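Local coordinates for uroporphyrinogen-III C-methyltransferase (Pseudomonas denitrificans, PDB 1S4D), which catalyses the two successive S-adenosyl-L-methionine-dependent methylations, at C-2 and C-7, that turn uroporphyrinogen III into precorrin-2 on the way to cobalamin and siroheme, at residues F154-G162 with A185-T193; R201-F209 with L221-V232. All coordinates share one frame; numbering follows the deposited sequence.

Contact 1. Residues F154-G162 with A185-T193. With GOL (glycerol), chain R.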
ATOM      1  N   PHE B 154       4.440   9.814   1.858  1.00 21.25           N
ATOM      2  CA  PHE B 154       3.677   9.354   3.018  1.00 21.41           C
ATOM      3  C   PHE B 154       4.443   9.789   4.258  1.00 21.63           C
ATOM      4  O   PHE B 154       5.670   9.760   4.235  1.00 21.37           O
ATOM      5  CB  PHE B 154       3.558   7.837   2.997  1.00 21.55           C
ATOM      6  CG  PHE B 154       2.569   7.301   2.004  1.00 23.01           C
ATOM      7  CD1 PHE B 154       1.946   6.099   2.228  1.00 26.89           C
ATOM      8  CD2 PHE B 154       2.276   7.973   0.830  1.00 26.58           C
ATOM      9  CE1 PHE B 154       1.037   5.595   1.285  1.00 29.46           C
ATOM     10  CE2 PHE B 154       1.370   7.476  -0.108  1.00 26.01           C
ATOM     11  CZ  PHE B 154       0.754   6.320   0.107  1.00 27.26           C
ATOM     12  N   LEU B 155       3.759  10.223   5.323  1.00 21.81           N
ATOM     13  CA  LEU B 155       4.479  10.546   6.575  1.00 22.41           C
ATOM     14  C   LEU B 155       3.749  10.209   7.892  1.00 23.29           C
ATOM     15  O   LEU B 155       2.551   9.934   7.864  1.00 22.92           O
ATOM     16  CB  LEU B 155       5.108  11.955   6.552  1.00 21.17           C
ATOM     17  CG  LEU B 155       4.550  13.335   6.978  1.00 20.85           C
ATOM     18  CD1 LEU B 155       4.443  14.208   5.746  1.00 20.12           C
ATOM     19  CD2 LEU B 155       3.255  13.401   7.821  1.00 16.96           C
ATOM     20  N   THR B 156       4.484  10.193   9.015  1.00 24.66           N
ATOM     21  CA  THR B 156       3.867  10.236  10.356  1.00 26.29           C
ATOM     22  C   THR B 156       3.945  11.619  10.891  1.00 26.76           C
ATOM     23  O   THR B 156       5.023  12.218  10.874  1.00 26.58           O
ATOM     24  CB  THR B 156       4.618   9.463  11.411  1.00 26.11           C
ATOM     25  OG1 THR B 156       5.706   8.754  10.824  1.00 27.95           O
ATOM     26  CG2 THR B 156       3.740   8.458  12.014  1.00 26.00           C
ATOM     27  N   GLY B 157       2.827  12.080  11.436  1.00 27.10           N
ATOM     28  CA  GLY B 157       2.790  13.327  12.157  1.00 28.70           C
ATOM     29  C   GLY B 157       3.039  13.031  13.614  1.00 30.00           C
ATOM     30  O   GLY B 157       3.024  13.929  14.433  1.00 29.95           O
ATOM     31  N   HIS B 158       3.293  11.768  13.927  1.00 31.88           N
ATOM     32  CA  HIS B 158       3.333  11.314  15.307  1.00 34.29           C
ATOM     33  C   HIS B 158       4.145  12.179  16.263  1.00 35.76           C
ATOM     34  O   HIS B 158       3.662  12.525  17.337  1.00 36.84           O
ATOM     35  CB  HIS B 158       3.801   9.866  15.416  1.00 34.34           C
ATOM     36  CG  HIS B 158       3.601   9.295  16.781  1.00 36.21           C
ATOM     37  ND1 HIS B 158       2.396   9.380  17.447  1.00 37.84           N
ATOM     38  CD2 HIS B 158       4.459   8.679  17.630  1.00 39.03           C
ATOM     39  CE1 HIS B 158       2.512   8.821  18.638  1.00 38.75           C
ATOM     40  NE2 HIS B 158       3.754   8.385  18.774  1.00 40.03           N
ATOM     41  N   ASP B 159       5.384  12.488  15.886  1.00 37.25           N
ATOM     42  CA  ASP B 159       6.297  13.228  16.742  1.00 38.44           C
ATOM     43  C   ASP B 159       6.515  14.626  16.187  1.00 38.58           C
ATOM     44  O   ASP B 159       7.648  15.091  16.120  1.00 38.24           O
ATOM     45  CB  ASP B 159       7.654  12.508  16.800  1.00 39.44           C
ATOM     46  CG  ASP B 159       7.707  11.403  17.852  1.00 41.53           C
ATOM     47  OD1 ASP B 159       8.087  10.280  17.473  1.00 43.29           O
ATOM     48  OD2 ASP B 159       7.421  11.564  19.068  1.00 44.55           O
ATOM     49  N   SER B 160       5.442  15.282  15.756  1.00 38.85           N
ATOM     50  CA  SER B 160       5.553  16.603  15.150  1.00 39.65           C
ATOM     51  C   SER B 160       4.779  17.584  15.992  1.00 40.70           C
ATOM     52  O   SER B 160       3.943  18.331  15.474  1.00 40.84           O
ATOM     53  CB  SER B 160       5.005  16.617  13.726  1.00 39.39           C
ATOM     54  OG  SER B 160       5.800  15.845  12.852  1.00 39.77           O
ATOM     55  N   SER B 161       5.046  17.570  17.297  1.00 42.06           N
ATOM     56  CA  SER B 161       4.318  18.419  18.235  1.00 43.07           C
ATOM     57  C   SER B 161       4.693  19.899  18.095  1.00 43.80           C
ATOM     58  O   SER B 161       3.828  20.769  18.236  1.00 44.32           O
ATOM     59  CB  SER B 161       4.466  17.912  19.673  1.00 42.81           C
ATOM     60  OG  SER B 161       5.722  18.253  20.215  1.00 44.03           O
ATOM     61  N   GLY B 162       5.960  20.176  17.780  1.00 44.45           N
ATOM     62  CA  GLY B 162       6.437  21.541  17.623  1.00 44.94           C
ATOM     63  C   GLY B 162       7.377  21.927  18.749  1.00 45.29           C
ATOM     64  O   GLY B 162       7.571  21.149  19.687  1.00 45.76           O
ATOM     65  N   ALA B 185      -1.614  12.149  12.205  1.00 18.59           N
ATOM     66  CA  ALA B 185      -1.368  13.584  12.082  1.00 19.40           C
ATOM     67  C   ALA B 185      -2.491  14.413  12.678  1.00 20.16           C
ATOM     68  O   ALA B 185      -2.556  15.615  12.456  1.00 20.98           O
ATOM     69  CB  ALA B 185      -1.153  13.958  10.620  1.00 18.79           C
ATOM     70  N   MET B 186      -3.382  13.786  13.432  1.00 21.45           N
ATOM     71  CA  MET B 186      -4.553  14.509  13.942  1.00 22.67           C
ATOM     72  C   MET B 186      -4.202  15.396  15.133  1.00 23.13           C
ATOM     73  O   MET B 186      -4.519  16.569  15.149  1.00 23.96           O
ATOM     74  CB  MET B 186      -5.675  13.541  14.340  1.00 22.51           C
ATOM     75  CG  MET B 186      -6.272  12.787  13.195  1.00 23.39           C
ATOM     76  SD  MET B 186      -7.368  13.787  12.215  1.00 29.81           S
ATOM     77  CE  MET B 186      -8.950  13.633  13.149  1.00 22.70           C
ATOM     78  N   LYS B 187      -3.560  14.816  16.132  1.00 23.91           N
ATOM     79  CA  LYS B 187      -3.321  15.489  17.388  1.00 24.83           C
ATOM     80  C   LYS B 187      -2.406  16.694  17.155  1.00 24.17           C
ATOM     81  O   LYS B 187      -2.499  17.696  17.847  1.00 24.11           O
ATOM     82  CB  LYS B 187      -2.713  14.488  18.381  1.00 25.76           C
ATOM     83  CG  LYS B 187      -2.600  14.965  19.820  1.00 29.76           C
ATOM     84  CD  LYS B 187      -1.520  14.171  20.563  1.00 37.24           C
ATOM     85  CE  LYS B 187      -1.628  14.347  22.108  1.00 43.82           C
ATOM     86  NZ  LYS B 187      -2.791  13.591  22.747  1.00 46.85           N
ATOM     87  N   HIS B 188      -1.553  16.601  16.147  1.00 23.61           N
ATOM     88  CA  HIS B 188      -0.611  17.655  15.846  1.00 23.27           C
ATOM     89  C   HIS B 188      -0.891  18.338  14.516  1.00 22.45           C
ATOM     90  O   HIS B 188       0.013  18.931  13.930  1.00 23.16           O
ATOM     91  CB  HIS B 188       0.820  17.107  15.825  1.00 23.92           C
ATOM     92  CG  HIS B 188       1.232  16.398  17.076  1.00 25.37           C
ATOM     93  ND1 HIS B 188       1.240  17.006  18.313  1.00 26.50           N
ATOM     94  CD2 HIS B 188       1.690  15.137  17.272  1.00 26.36           C
ATOM     95  CE1 HIS B 188       1.664  16.143  19.221  1.00 28.22           C
ATOM     96  NE2 HIS B 188       1.948  15.002  18.612  1.00 28.76           N
ATOM     97  N   ILE B 189      -2.132  18.283  14.046  1.00 21.38           N
ATOM     98  CA  ILE B 189      -2.508  18.931  12.784  1.00 19.86           C
ATOM     99  C   ILE B 189      -2.169  20.426  12.663  1.00 19.28           C
ATOM    100  O   ILE B 189      -1.653  20.852  11.644  1.00 19.34           O
ATOM    101  CB  ILE B 189      -3.992  18.649  12.415  1.00 20.04           C
ATOM    102  CG1 ILE B 189      -4.240  19.006  10.938  1.00 19.07           C
ATOM    103  CG2 ILE B 189      -4.964  19.348  13.373  1.00 17.76           C
ATOM    104  CD1 ILE B 189      -3.684  17.974   9.987  1.00 15.63           C
ATOM    105  N   GLY B 190      -2.467  21.211  13.694  1.00 18.89           N
ATOM    106  CA  GLY B 190      -2.082  22.612  13.745  1.00 17.94           C
ATOM    107  C   GLY B 190      -0.611  22.848  13.413  1.00 17.66           C
ATOM    108  O   GLY B 190      -0.289  23.594  12.490  1.00 18.04           O
ATOM    109  N   ALA B 191       0.293  22.204  14.140  1.00 16.93           N
ATOM    110  CA  ALA B 191       1.719  22.423  13.887  1.00 16.66           C
ATOM    111  C   ALA B 191       2.138  21.920  12.505  1.00 16.97           C
ATOM    112  O   ALA B 191       2.872  22.614  11.801  1.00 16.86           O
ATOM    113  CB  ALA B 191       2.579  21.799  14.981  1.00 15.79           C
ATOM    114  N   ILE B 192       1.651  20.740  12.111  1.00 17.28           N
ATOM    115  CA  ILE B 192       2.017  20.157  10.829  1.00 17.98           C
ATOM    116  C   ILE B 192       1.580  21.060   9.697  1.00 19.13           C
ATOM    117  O   ILE B 192       2.359  21.446   8.830  1.00 20.10           O
ATOM    118  CB  ILE B 192       1.385  18.801  10.676  1.00 17.96           C
ATOM    119  CG1 ILE B 192       2.102  17.800  11.577  1.00 16.60           C
ATOM    120  CG2 ILE B 192       1.416  18.355   9.205  1.00 17.94           C
ATOM    121  CD1 ILE B 192       1.244  16.645  11.956  1.00 17.47           C
ATOM    122  N   THR B 193       0.318  21.433   9.741  1.00 19.89           N
ATOM    123  CA  THR B 193      -0.260  22.297   8.748  1.00 19.79           C
ATOM    124  C   THR B 193       0.433  23.649   8.680  1.00 19.47           C
ATOM    125  O   THR B 193       0.587  24.233   7.605  1.00 20.53           O
ATOM    126  CB  THR B 193      -1.735  22.385   9.057  1.00 20.14           C
ATOM    127  OG1 THR B 193      -2.462  21.799   7.967  1.00 22.46           O
ATOM    128  CG2 THR B 193      -2.202  23.774   9.148  1.00 19.13           C
TER
HETATM  129  C1  GOL R1011      -1.319  10.046  17.671  1.00 79.00           C
HETATM  130  O1  GOL R1011      -0.506   8.916  17.431  1.00 79.32           O
HETATM  131  C2  GOL R1011      -2.641   9.838  16.935  1.00 77.85           C
HETATM  132  O2  GOL R1011      -3.565   9.214  17.806  1.00 79.41           O
HETATM  133  C3  GOL R1011      -3.193  11.168  16.434  1.00 74.29           C
HETATM  134  O3  GOL R1011      -3.398  11.106  15.048  1.00 67.36           O

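Contact 2. Residues R201-F209 with L221-V232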
ATOM      1  N   ARG B 201       3.656  25.834   0.716  1.00 18.81           N
ATOM      2  CA  ARG B 201       2.343  25.345   0.394  1.00 19.63           C
ATOM      3  C   ARG B 201       1.308  26.476   0.507  1.00 20.53           C
ATOM      4  O   ARG B 201       1.448  27.372   1.351  1.00 21.67           O
ATOM      5  CB  ARG B 201       2.033  24.254   1.394  1.00 20.02           C
ATOM      6  CG  ARG B 201       2.607  22.921   1.004  1.00 20.34           C
ATOM      7  CD  ARG B 201       2.129  22.489  -0.368  1.00 17.40           C
ATOM      8  NE  ARG B 201       2.983  21.456  -0.869  1.00 15.30           N
ATOM      9  CZ  ARG B 201       2.548  20.356  -1.441  1.00 13.71           C
ATOM     10  NH1 ARG B 201       3.438  19.466  -1.843  1.00 10.63           N
ATOM     11  NH2 ARG B 201       1.244  20.155  -1.621  1.00 10.38           N
ATOM     12  N   SER B 202       0.277  26.462  -0.327  1.00 20.43           N
ATOM     13  CA  SER B 202      -0.698  27.551  -0.290  1.00 20.27           C
ATOM     14  C   SER B 202      -1.699  27.375   0.870  1.00 20.20           C
ATOM     15  O   SER B 202      -2.217  26.278   1.058  1.00 19.84           O
ATOM     16  CB  SER B 202      -1.455  27.644  -1.615  1.00 20.16           C
ATOM     17  OG  SER B 202      -2.681  28.350  -1.444  1.00 21.17           O
ATOM     18  N   PRO B 203      -1.995  28.450   1.617  1.00 20.10           N
ATOM     19  CA  PRO B 203      -2.971  28.372   2.726  1.00 19.82           C
ATOM     20  C   PRO B 203      -4.317  27.794   2.262  1.00 19.83           C
ATOM     21  O   PRO B 203      -5.030  27.164   3.043  1.00 19.94           O
ATOM     22  CB  PRO B 203      -3.120  29.836   3.183  1.00 19.50           C
ATOM     23  CG  PRO B 203      -1.859  30.507   2.756  1.00 19.78           C
ATOM     24  CD  PRO B 203      -1.431  29.810   1.467  1.00 19.58           C
ATOM     25  N   ASP B 204      -4.621  27.961   0.981  1.00 19.89           N
ATOM     26  CA  ASP B 204      -5.846  27.438   0.398  1.00 20.07           C
ATOM     27  C   ASP B 204      -5.729  26.084  -0.267  1.00 19.67           C
ATOM     28  O   ASP B 204      -6.700  25.608  -0.816  1.00 19.74           O
ATOM     29  CB  ASP B 204      -6.365  28.411  -0.653  1.00 20.56           C
ATOM     30  CG  ASP B 204      -6.661  29.762  -0.074  1.00 22.67           C
ATOM     31  OD1 ASP B 204      -6.836  30.735  -0.844  1.00 23.91           O
ATOM     32  OD2 ASP B 204      -6.733  29.932   1.160  1.00 25.62           O
ATOM     33  N   GLU B 205      -4.565  25.458  -0.275  1.00 19.52           N
ATOM     34  CA  GLU B 205      -4.492  24.180  -0.969  1.00 19.47           C
ATOM     35  C   GLU B 205      -5.470  23.180  -0.334  1.00 19.45           C
ATOM     36  O   GLU B 205      -5.538  23.103   0.901  1.00 19.05           O
ATOM     37  CB  GLU B 205      -3.080  23.645  -0.955  1.00 19.51           C
ATOM     38  CG  GLU B 205      -2.943  22.215  -1.409  1.00 19.62           C
ATOM     39  CD  GLU B 205      -1.507  21.851  -1.669  1.00 21.51           C
ATOM     40  OE1 GLU B 205      -1.258  21.110  -2.644  1.00 22.27           O
ATOM     41  OE2 GLU B 205      -0.622  22.313  -0.909  1.00 22.06           O
ATOM     42  N   PRO B 206      -6.227  22.447  -1.171  1.00 19.22           N
ATOM     43  CA  PRO B 206      -7.232  21.495  -0.680  1.00 18.75           C
ATOM     44  C   PRO B 206      -6.608  20.380   0.138  1.00 18.31           C
ATOM     45  O   PRO B 206      -5.497  19.933  -0.130  1.00 17.66           O
ATOM     46  CB  PRO B 206      -7.839  20.912  -1.966  1.00 19.09           C
ATOM     47  CG  PRO B 206      -7.446  21.845  -3.069  1.00 18.54           C
ATOM     48  CD  PRO B 206      -6.177  22.476  -2.648  1.00 18.95           C
ATOM     49  N   VAL B 207      -7.369  19.945   1.133  1.00 18.23           N
ATOM     50  CA  VAL B 207      -6.977  18.950   2.123  1.00 17.75           C
ATOM     51  C   VAL B 207      -8.244  18.109   2.392  1.00 17.97           C
ATOM     52  O   VAL B 207      -9.358  18.637   2.409  1.00 17.45           O
ATOM     53  CB  VAL B 207      -6.508  19.680   3.422  1.00 17.61           C
ATOM     54  CG1 VAL B 207      -6.513  18.781   4.636  1.00 17.04           C
ATOM     55  CG2 VAL B 207      -5.150  20.310   3.230  1.00 16.89           C
ATOM     56  N   ALA B 208      -8.084  16.803   2.572  1.00 18.23           N
ATOM     57  CA  ALA B 208      -9.201  15.966   3.019  1.00 18.28           C
ATOM     58  C   ALA B 208      -8.759  15.146   4.216  1.00 18.77           C
ATOM     59  O   ALA B 208      -7.592  14.769   4.313  1.00 18.99           O
ATOM     60  CB  ALA B 208      -9.701  15.060   1.908  1.00 17.58           C
ATOM     61  N   PHE B 209      -9.692  14.907   5.137  1.00 19.19           N
ATOM     62  CA  PHE B 209      -9.487  14.022   6.273  1.00 19.35           C
ATOM     63  C   PHE B 209     -10.387  12.855   5.980  1.00 19.23           C
ATOM     64  O   PHE B 209     -11.566  13.049   5.634  1.00 19.41           O
ATOM     65  CB  PHE B 209      -9.957  14.687   7.583  1.00 19.81           C
ATOM     66  CG  PHE B 209      -9.021  15.736   8.111  1.00 21.49           C
ATOM     67  CD1 PHE B 209      -8.196  15.460   9.191  1.00 22.41           C
ATOM     68  CD2 PHE B 209      -8.971  17.008   7.524  1.00 23.33           C
ATOM     69  CE1 PHE B 209      -7.312  16.418   9.673  1.00 24.97           C
ATOM     70  CE2 PHE B 209      -8.093  17.986   7.994  1.00 25.12           C
ATOM     71  CZ  PHE B 209      -7.258  17.695   9.074  1.00 25.83           C
ATOM     72  N   LEU B 221     -13.928  14.928   5.541  1.00 18.06           N
ATOM     73  CA  LEU B 221     -14.026  16.361   5.556  1.00 18.35           C
ATOM     74  C   LEU B 221     -13.026  16.942   4.552  1.00 18.84           C
ATOM     75  O   LEU B 221     -11.830  16.679   4.626  1.00 18.54           O
ATOM     76  CB  LEU B 221     -13.730  16.876   6.965  1.00 18.45           C
ATOM     77  CG  LEU B 221     -13.266  18.337   7.137  1.00 19.11           C
ATOM     78  CD1 LEU B 221     -14.424  19.353   6.916  1.00 16.32           C
ATOM     79  CD2 LEU B 221     -12.576  18.552   8.478  1.00 18.14           C
ATOM     80  N   GLU B 222     -13.529  17.727   3.611  1.00 19.79           N
ATOM     81  CA  GLU B 222     -12.671  18.578   2.802  1.00 20.83           C
ATOM     82  C   GLU B 222     -12.698  19.982   3.328  1.00 20.75           C
ATOM     83  O   GLU B 222     -13.708  20.460   3.855  1.00 21.46           O
ATOM     84  CB  GLU B 222     -13.076  18.630   1.337  1.00 20.90           C
ATOM     85  CG  GLU B 222     -13.956  17.486   0.913  1.00 23.11           C
ATOM     86  CD  GLU B 222     -14.132  17.414  -0.579  1.00 26.27           C
ATOM     87  OE1 GLU B 222     -13.847  18.392  -1.321  1.00 28.09           O
ATOM     88  OE2 GLU B 222     -14.581  16.361  -1.013  1.00 27.51           O
ATOM     89  N   THR B 223     -11.565  20.611   3.074  1.00 20.48           N
ATOM     90  CA  THR B 223     -11.065  21.773   3.768  1.00 19.58           C
ATOM     91  C   THR B 223      -9.821  22.282   3.020  1.00 19.58           C
ATOM     92  O   THR B 223      -9.554  21.865   1.895  1.00 19.59           O
ATOM     93  CB  THR B 223     -10.817  21.464   5.270  1.00 19.82           C
ATOM     94  OG1 THR B 223     -10.708  22.724   5.955  1.00 17.83           O
ATOM     95  CG2 THR B 223      -9.468  20.802   5.537  1.00 19.24           C
ATOM     96  N   THR B 224      -9.008  23.113   3.673  1.00 19.01           N
ATOM     97  CA  THR B 224      -7.756  23.610   3.116  1.00 17.94           C
ATOM     98  C   THR B 224      -6.715  23.577   4.215  1.00 18.72           C
ATOM     99  O   THR B 224      -7.061  23.312   5.373  1.00 18.98           O
ATOM    100  CB  THR B 224      -7.915  25.049   2.611  1.00 17.65           C
ATOM    101  OG1 THR B 224      -8.309  25.890   3.708  1.00 17.88           O
ATOM    102  CG2 THR B 224      -9.041  25.154   1.585  1.00 12.75           C
ATOM    103  N   LEU B 225      -5.449  23.847   3.873  1.00 19.11           N
ATOM    104  CA  LEU B 225      -4.363  23.812   4.868  1.00 19.14           C
ATOM    105  C   LEU B 225      -4.595  24.834   5.999  1.00 19.77           C
ATOM    106  O   LEU B 225      -4.501  24.502   7.187  1.00 20.10           O
ATOM    107  CB  LEU B 225      -2.996  24.051   4.212  1.00 18.75           C
ATOM    108  CG  LEU B 225      -2.300  22.907   3.454  1.00 18.00           C
ATOM    109  CD1 LEU B 225      -1.041  23.423   2.753  1.00 14.86           C
ATOM    110  CD2 LEU B 225      -1.989  21.679   4.325  1.00 13.19           C
ATOM    111  N   ALA B 226      -4.917  26.074   5.630  1.00 19.67           N
ATOM    112  CA  ALA B 226      -5.147  27.095   6.632  1.00 19.28           C
ATOM    113  C   ALA B 226      -6.302  26.682   7.535  1.00 19.60           C
ATOM    114  O   ALA B 226      -6.167  26.744   8.747  1.00 20.44           O
ATOM    115  CB  ALA B 226      -5.414  28.418   5.990  1.00 18.73           C
ATOM    116  N   ARG B 227      -7.421  26.240   6.957  1.00 19.12           N
ATOM    117  CA  ARG B 227      -8.621  25.957   7.747  1.00 19.07           C
ATOM    118  C   ARG B 227      -8.641  24.576   8.394  1.00 17.99           C
ATOM    119  O   ARG B 227      -9.544  24.282   9.178  1.00 17.94           O
ATOM    120  CB  ARG B 227      -9.873  26.089   6.890  1.00 19.70           C
ATOM    121  CG  ARG B 227     -10.260  27.518   6.548  1.00 23.99           C
ATOM    122  CD  ARG B 227     -10.924  27.660   5.188  1.00 30.70           C
ATOM    123  NE  ARG B 227     -11.697  26.470   4.846  1.00 35.96           N
ATOM    124  CZ  ARG B 227     -12.978  26.291   5.159  1.00 40.07           C
ATOM    125  NH1 ARG B 227     -13.599  25.160   4.808  1.00 40.36           N
ATOM    126  NH2 ARG B 227     -13.640  27.247   5.824  1.00 41.52           N
ATOM    127  N   ALA B 228      -7.667  23.730   8.066  1.00 16.51           N
ATOM    128  CA  ALA B 228      -7.726  22.324   8.452  1.00 15.51           C
ATOM    129  C   ALA B 228      -7.899  22.107   9.956  1.00 14.99           C
ATOM    130  O   ALA B 228      -8.776  21.342  10.397  1.00 14.52           O
ATOM    131  CB  ALA B 228      -6.513  21.594   7.947  1.00 15.46           C
ATOM    132  N   GLU B 229      -7.069  22.796  10.741  1.00 14.39           N
ATOM    133  CA  GLU B 229      -7.049  22.605  12.187  1.00 13.57           C
ATOM    134  C   GLU B 229      -8.383  22.974  12.826  1.00 13.11           C
ATOM    135  O   GLU B 229      -8.915  22.198  13.604  1.00 12.53           O
ATOM    136  CB  GLU B 229      -5.890  23.343  12.844  1.00 13.05           C
ATOM    137  CG  GLU B 229      -5.904  23.209  14.357  1.00 14.51           C
ATOM    138  CD  GLU B 229      -4.923  24.127  15.051  1.00 18.43           C
ATOM    139  OE1 GLU B 229      -4.651  23.858  16.238  1.00 19.71           O
ATOM    140  OE2 GLU B 229      -4.419  25.100  14.422  1.00 19.01           O
ATOM    141  N   ALA B 230      -8.921  24.139  12.475  1.00 13.08           N
ATOM    142  CA  ALA B 230     -10.218  24.566  13.000  1.00 13.95           C
ATOM    143  C   ALA B 230     -11.364  23.657  12.534  1.00 14.54           C
ATOM    144  O   ALA B 230     -12.236  23.269  13.333  1.00 14.03           O
ATOM    145  CB  ALA B 230     -10.507  26.037  12.646  1.00 13.11           C
ATOM    146  N   ASP B 231     -11.340  23.307  11.249  1.00 15.25           N
ATOM    147  CA  ASP B 231     -12.424  22.552  10.662  1.00 16.43           C
ATOM    148  C   ASP B 231     -12.574  21.185  11.303  1.00 17.30           C
ATOM    149  O   ASP B 231     -13.688  20.778  11.630  1.00 18.13           O
ATOM    150  CB  ASP B 231     -12.264  22.445   9.145  1.00 15.94           C
ATOM    151  CG  ASP B 231     -12.680  23.703   8.456  1.00 16.40           C
ATOM    152  OD1 ASP B 231     -13.212  24.592   9.152  1.00 14.25           O
ATOM    153  OD2 ASP B 231     -12.523  23.915   7.239  1.00 18.30           O
ATOM    154  N   VAL B 232     -11.461  20.490  11.487  1.00 17.81           N
ATOM    155  CA  VAL B 232     -11.510  19.119  11.951  1.00 18.79           C
ATOM    156  C   VAL B 232     -12.016  19.083  13.385  1.00 18.93           C
ATOM    157  O   VAL B 232     -12.764  18.174  13.779  1.00 19.70           O
ATOM    158  CB  VAL B 232     -10.142  18.386  11.762  1.00 19.29           C
ATOM    159  CG1 VAL B 232      -9.062  18.967  12.652  1.00 19.94           C
ATOM    160  CG2 VAL B 232     -10.293  16.910  11.998  1.00 19.73           C
TER

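Contact 1. Residues F154-G162 with A185-T193
Gly157, the first residue after strand 151-156, comes up against Ala185 with their CA atoms 4.2 Å apart, while the CD1 end of Ile192 lies 3.7 Å from Gly157 CA; having no side chain, glycine lets both come this close. From Gly157 to Ser160 the chain makes a type I turn. The O atoms of Gly157 and His158 line the edge of the His188 ring, Gly157 O 3.4 Å from His188 CD2. His158 CB points away from 185-193, and its ring ND1 gives a weak hydrogen bond to O1 of a glycerol, probably from the crystallisation liquor, whose O3 takes a straighter one from Met186 N. Gly157 against Ala185 and His188 against Ser160 and Ser161 join the outgoing loops of neighbouring strands 151-156 and 179-183 of the mixed sheet, close to Met184, which binds S-adenosyl-L-homocysteine. Ser160, small enough to fit against the helix, lays CB on Ile192 CG1 at 3.8 Å. Ser161 CA sits over one face of the His188 ring in a CH-pi contact, 3.7 Å from the centroid. His188, N-cap of helix 189-198, holds CG anti to its carbonyl carbon (chi1 -55°), placing the ring among Gly157 O, His158 O and Ser161; Ala191 CB meets Ser161 O at 3.6 Å.

Contact 2. Residues R201-F209 with L221-V232
Val207 and Phe209 bind Thr223 and Leu221 through paired backbone hydrogen bonds, joining strands 206-209 and 221-224 antiparallel. Phe209 N to Leu221 O (2.8 Å) and its return bond are fairly straight; of the other pair, Thr223 N to Val207 O is weak, and Val207 N meets Thr223 O from well above the carbonyl plane. Pro206, which has no N-H to give, suits a non-hydrogen-bonded pair, where no N-H toward Thr224 is called for. Two more backbone bonds fasten the helix start: Ala226 N points at a lone pair of Pro203 O (164° at the hydrogen), and Leu225 N reaches Glu205 O.

Apolar contacts join strand and helix. The branched Val207 spreads two ways, CG1 beside Thr223 CG2 and CG2 against Leu225 CD2 at 3.6 Å. Leu225 sends its other methyl, CD1, to Arg201 CB (3.5 Å). The Phe209 ring takes Val232 CG2 over one face, 4.0 Å from the centroid, and Ala228 CB and Thr223 CG2 at its edge; alanine's lone methyl lets the helix come close.

Polar side chains tie strand, helix and loop. Thr224 OG1, at the N-cap, accepts a weak bond from Arg227 N. Thr223 OG1, anti to its own nitrogen (chi1 -163°), donates a hydrogen bond to Asp231 OD2, which lies over the Arg227 guanidinium face in a salt bridge of charges only. Arg201 NH2 salt-bridges Glu205 OE1; the guanidinium also bonds the carbonyls of Pro178 and Ala174.

This is a beta hairpin at the edge of the mixed sheet, its second strand running straight into a helix that folds back over one face.

Overall arrangement
Contacts 1 and 2 follow one another along the chain, their centres about 14 Å apart, and both reach the same mixed sheet. Contact 1 lies at its 151-156 edge, where an antiparallel strand of the second subunit carries the sheet on across the dimer interface; contact 2 holds the opposite outermost strand, 219-224. Between them run strands 179-183 and 241-245. Helix 189-198, which starts in contact 1 and leads toward strand 206-211, packs beside helix 225-235, Gly190 CA lying 3.5 Å from Glu229 CD. Ile189 CD1 and Met186 SD reach strand 206-211, at Phe209 CZ and CD1. The two contacts thus share an apolar layer in the domain that carries Met184, Ala213 and Ala241, residues that bind S-adenosyl-L-homocysteine.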